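Local coordinates for acyl carrier protein (Thermotoga maritima, PDB 1VKU) that probably carries the growing acyl chain through the steps of fatty acid biosynthesis, held on a phosphopantetheine arm, at residues E28-D33 with L46-I51. Numbering follows the deposited sequence. Where two conformers were deposited one is given.
Sequences EKMGKD and LGFDSI
Lys32 reaches across to the backbone carbonyl of Leu46, showing how a long lysine can tie two loops together beside an apolar contact. Its chain bends at chi2 and chi4, the latter (-56°) placing NZ, which donates to Leu46 O at 2.8 Å. The ammonium lies in the carbonyl plane, on a lone pair, with a C=O...N angle of 144°. The next carbonyl is also close, Gly47 O lying 3.6 Å from Lys32 NZ. The bond is made in the conformer described and is less certain because a second was modelled.

The apolar part centres on the buried ring of Phe48. Selenomethionine Met30 brings its terminal methyl obliquely to the ring, CE to Phe48 CE2 4.1 Å, its chain bending at chi3 (83°). Lys32 adds its aliphatic stem, CG lying 4.3 Å from Phe48 CZ. Phe43 meets the same ring edge-to-face, and Ala26 of helix 14-28 packs on it too, while Met30 also touches Asp52, Asp55 and Phe59 of helix 50-64.

The contact thus joins the first two long helices of the acyl carrier protein bundle, through the loop leaving helix 14-28 and the approach to helix 50-64, where Asp49 takes the N-cap position and its OD1 accepts from Asp52 N. Ser50, the predicted phosphopantetheine attachment site, follows directly and is unmodified here. A presumably charged ammonium thus meets a neutral carbonyl dipole, not a carboxylate, and apolar contacts around Phe48 complement this single polar bond at the surface.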
ATOM      1  N   GLU A  28       9.303  -6.285  -6.786  1.00 33.52           N
ATOM      2  CA  GLU A  28      10.731  -6.060  -6.625  1.00 34.70           C
ATOM      3  C   GLU A  28      11.259  -6.366  -5.240  1.00 34.73           C
ATOM      4  O   GLU A  28      12.328  -6.936  -5.107  1.00 35.83           O
ATOM      5  CB  GLU A  28      11.087  -4.638  -6.984  1.00 34.29           C
ATOM      6  CG  GLU A  28      11.256  -4.427  -8.469  1.00 41.97           C
ATOM      7  CD  GLU A  28      11.472  -2.972  -8.809  1.00 55.33           C
ATOM      8  OE1 GLU A  28      11.966  -2.225  -7.921  1.00 59.74           O
ATOM      9  OE2 GLU A  28      11.145  -2.583  -9.961  1.00 60.40           O
ATOM     10  N   LYS A  29      10.528  -5.983  -4.205  1.00 35.19           N
ATOM     11  CA  LYS A  29      11.007  -6.244  -2.860  1.00 36.51           C
ATOM     12  C   LYS A  29      10.516  -7.574  -2.320  1.00 35.83           C
ATOM     13  O   LYS A  29      11.195  -8.185  -1.513  1.00 35.85           O
ATOM     14  CB  LYS A  29      10.601  -5.147  -1.901  1.00 35.52           C
ATOM     15  CG  LYS A  29      10.799  -3.764  -2.416  1.00 36.98           C
ATOM     16  CD  LYS A  29      12.222  -3.451  -2.539  1.00 42.90           C
ATOM     17  CE  LYS A  29      12.442  -2.032  -2.139  1.00 45.83           C
ATOM     18  NZ  LYS A  29      13.849  -1.928  -1.715  1.00 44.80           N
HETATM   19  N   MSE A  30       9.353  -8.033  -2.767  1.00 34.58           N
HETATM   20  CA  MSE A  30       8.707  -9.160  -2.092  1.00 31.80           C
HETATM   21  C   MSE A  30       8.563 -10.410  -2.947  1.00 30.91           C
HETATM   22  O   MSE A  30       8.156 -11.434  -2.433  1.00 32.32           O
HETATM   23  CB  MSE A  30       7.367  -8.717  -1.498  1.00 31.81           C
HETATM   24  CG  MSE A  30       7.539  -7.589  -0.461  1.00 29.34           C
HETATM   25 SE   MSE A  30       5.880  -6.799   0.075  1.00 40.29          SE
HETATM   26  CE  MSE A  30       5.424  -8.144   1.409  1.00 29.77           C
ATOM     27  N   GLY A  31       8.906 -10.337  -4.232  1.00 24.42           N
ATOM     28  CA  GLY A  31       8.903 -11.511  -5.101  1.00 26.74           C
ATOM     29  C   GLY A  31       7.520 -12.025  -5.494  1.00 27.24           C
ATOM     30  O   GLY A  31       7.338 -13.210  -5.782  1.00 28.22           O
ATOM     31  N   LYS A  32       6.544 -11.134  -5.488  1.00 27.01           N
ATOM     32  CA  LYS A  32       5.152 -11.492  -5.703  1.00 26.68           C
ATOM     33  C   LYS A  32       4.769 -10.807  -6.998  1.00 29.68           C
ATOM     34  O   LYS A  32       4.913  -9.605  -7.115  1.00 29.04           O
ATOM     35  CB  LYS A  32       4.301 -11.009  -4.512  0.65 26.77           C
ATOM     36  CG  LYS A  32       2.844 -11.451  -4.496  0.65 25.84           C
ATOM     37  CD  LYS A  32       2.644 -12.907  -4.929  0.65 26.97           C
ATOM     38  CE  LYS A  32       1.250 -13.399  -4.534  0.65 28.15           C
ATOM     39  NZ  LYS A  32       1.062 -13.212  -3.072  0.65 27.32           N
ATOM     40  N   ASP A  33       4.323 -11.569  -7.991  1.00 31.13           N
ATOM     41  CA  ASP A  33       3.896 -11.008  -9.258  1.00 32.30           C
ATOM     42  C   ASP A  33       2.391 -10.866  -9.175  1.00 33.23           C
ATOM     43  O   ASP A  33       1.689 -11.857  -9.077  1.00 34.16           O
ATOM     44  CB  ASP A  33       4.276 -11.973 -10.383  1.00 33.40           C
ATOM     45  CG  ASP A  33       3.818 -11.503 -11.753  1.00 45.37           C
ATOM     46  OD1 ASP A  33       3.741 -10.276 -11.971  1.00 53.80           O
ATOM     47  OD2 ASP A  33       3.518 -12.292 -12.689  1.00 54.56           O
ATOM     48  N   LEU A  46      -4.983 -11.582  -2.150  1.00 30.81           N
ATOM     49  CA  LEU A  46      -3.784 -11.446  -2.984  1.00 31.94           C
ATOM     50  C   LEU A  46      -2.616 -12.295  -2.493  1.00 32.28           C
ATOM     51  O   LEU A  46      -1.546 -12.286  -3.099  1.00 35.82           O
ATOM     52  CB  LEU A  46      -3.351  -9.985  -3.088  1.00 29.29           C
ATOM     53  CG  LEU A  46      -4.361  -9.116  -3.818  1.00 27.19           C
ATOM     54  CD1 LEU A  46      -3.757  -7.774  -4.065  1.00 29.83           C
ATOM     55  CD2 LEU A  46      -4.752  -9.752  -5.137  1.00 29.34           C
ATOM     56  N   GLY A  47      -2.839 -13.030  -1.402  1.00 31.90           N
ATOM     57  CA  GLY A  47      -1.814 -13.848  -0.749  1.00 30.86           C
ATOM     58  C   GLY A  47      -0.880 -13.108   0.188  1.00 30.05           C
ATOM     59  O   GLY A  47       0.231 -13.538   0.389  1.00 30.96           O
ATOM     60  N   PHE A  48      -1.306 -11.976   0.735  1.00 30.62           N
ATOM     61  CA  PHE A  48      -0.473 -11.266   1.704  1.00 30.81           C
ATOM     62  C   PHE A  48      -0.997 -11.604   3.079  1.00 32.28           C
ATOM     63  O   PHE A  48      -2.185 -11.404   3.357  1.00 36.07           O
ATOM     64  CB  PHE A  48      -0.552  -9.748   1.513  1.00 32.18           C
ATOM     65  CG  PHE A  48       0.134  -9.241   0.274  1.00 31.88           C
ATOM     66  CD1 PHE A  48      -0.425  -9.458  -0.993  1.00 36.89           C
ATOM     67  CD2 PHE A  48       1.300  -8.507   0.370  1.00 36.13           C
ATOM     68  CE1 PHE A  48       0.211  -8.972  -2.145  1.00 34.28           C
ATOM     69  CE2 PHE A  48       1.942  -8.016  -0.767  1.00 38.22           C
ATOM     70  CZ  PHE A  48       1.407  -8.245  -2.023  1.00 34.86           C
ATOM     71  N   ASP A  49      -0.133 -12.106   3.946  1.00 28.66           N
ATOM     72  CA  ASP A  49      -0.535 -12.300   5.330  1.00 27.88           C
ATOM     73  C   ASP A  49      -0.203 -11.055   6.160  1.00 28.43           C
ATOM     74  O   ASP A  49       0.201 -10.032   5.622  1.00 27.05           O
ATOM     75  CB  ASP A  49       0.052 -13.582   5.925  1.00 27.69           C
ATOM     76  CG  ASP A  49       1.536 -13.464   6.268  1.00 28.16           C
ATOM     77  OD1 ASP A  49       2.174 -12.441   5.967  1.00 35.46           O
ATOM     78  OD2 ASP A  49       2.164 -14.355   6.867  1.00 36.44           O
ATOM     79  N   SER A  50      -0.402 -11.149   7.469  1.00 27.07           N
ATOM     80  CA  SER A  50      -0.320  -9.995   8.349  1.00 27.82           C
ATOM     81  C   SER A  50       1.098  -9.441   8.363  1.00 28.92           C
ATOM     82  O   SER A  50       1.282  -8.225   8.430  1.00 29.78           O
ATOM     83  CB  SER A  50      -0.800 -10.352   9.766  1.00 26.24           C
ATOM     84  OG  SER A  50      -0.024 -11.420  10.319  1.00 32.53           O
ATOM     85  N   ILE A  51       2.080 -10.342   8.269  1.00 28.06           N
ATOM     86  CA  ILE A  51       3.496 -10.002   8.248  1.00 28.56           C
ATOM     87  C   ILE A  51       3.841  -9.337   6.928  1.00 28.06           C
ATOM     88  O   ILE A  51       4.626  -8.416   6.901  1.00 29.35           O
ATOM     89  CB  ILE A  51       4.371 -11.251   8.453  1.00 28.02           C
ATOM     90  CG1 ILE A  51       4.129 -11.863   9.842  1.00 26.30           C
ATOM     91  CG2 ILE A  51       5.847 -10.905   8.251  1.00 32.46           C
ATOM     92  CD1 ILE A  51       4.905 -13.130  10.099  1.00 27.65           C
TER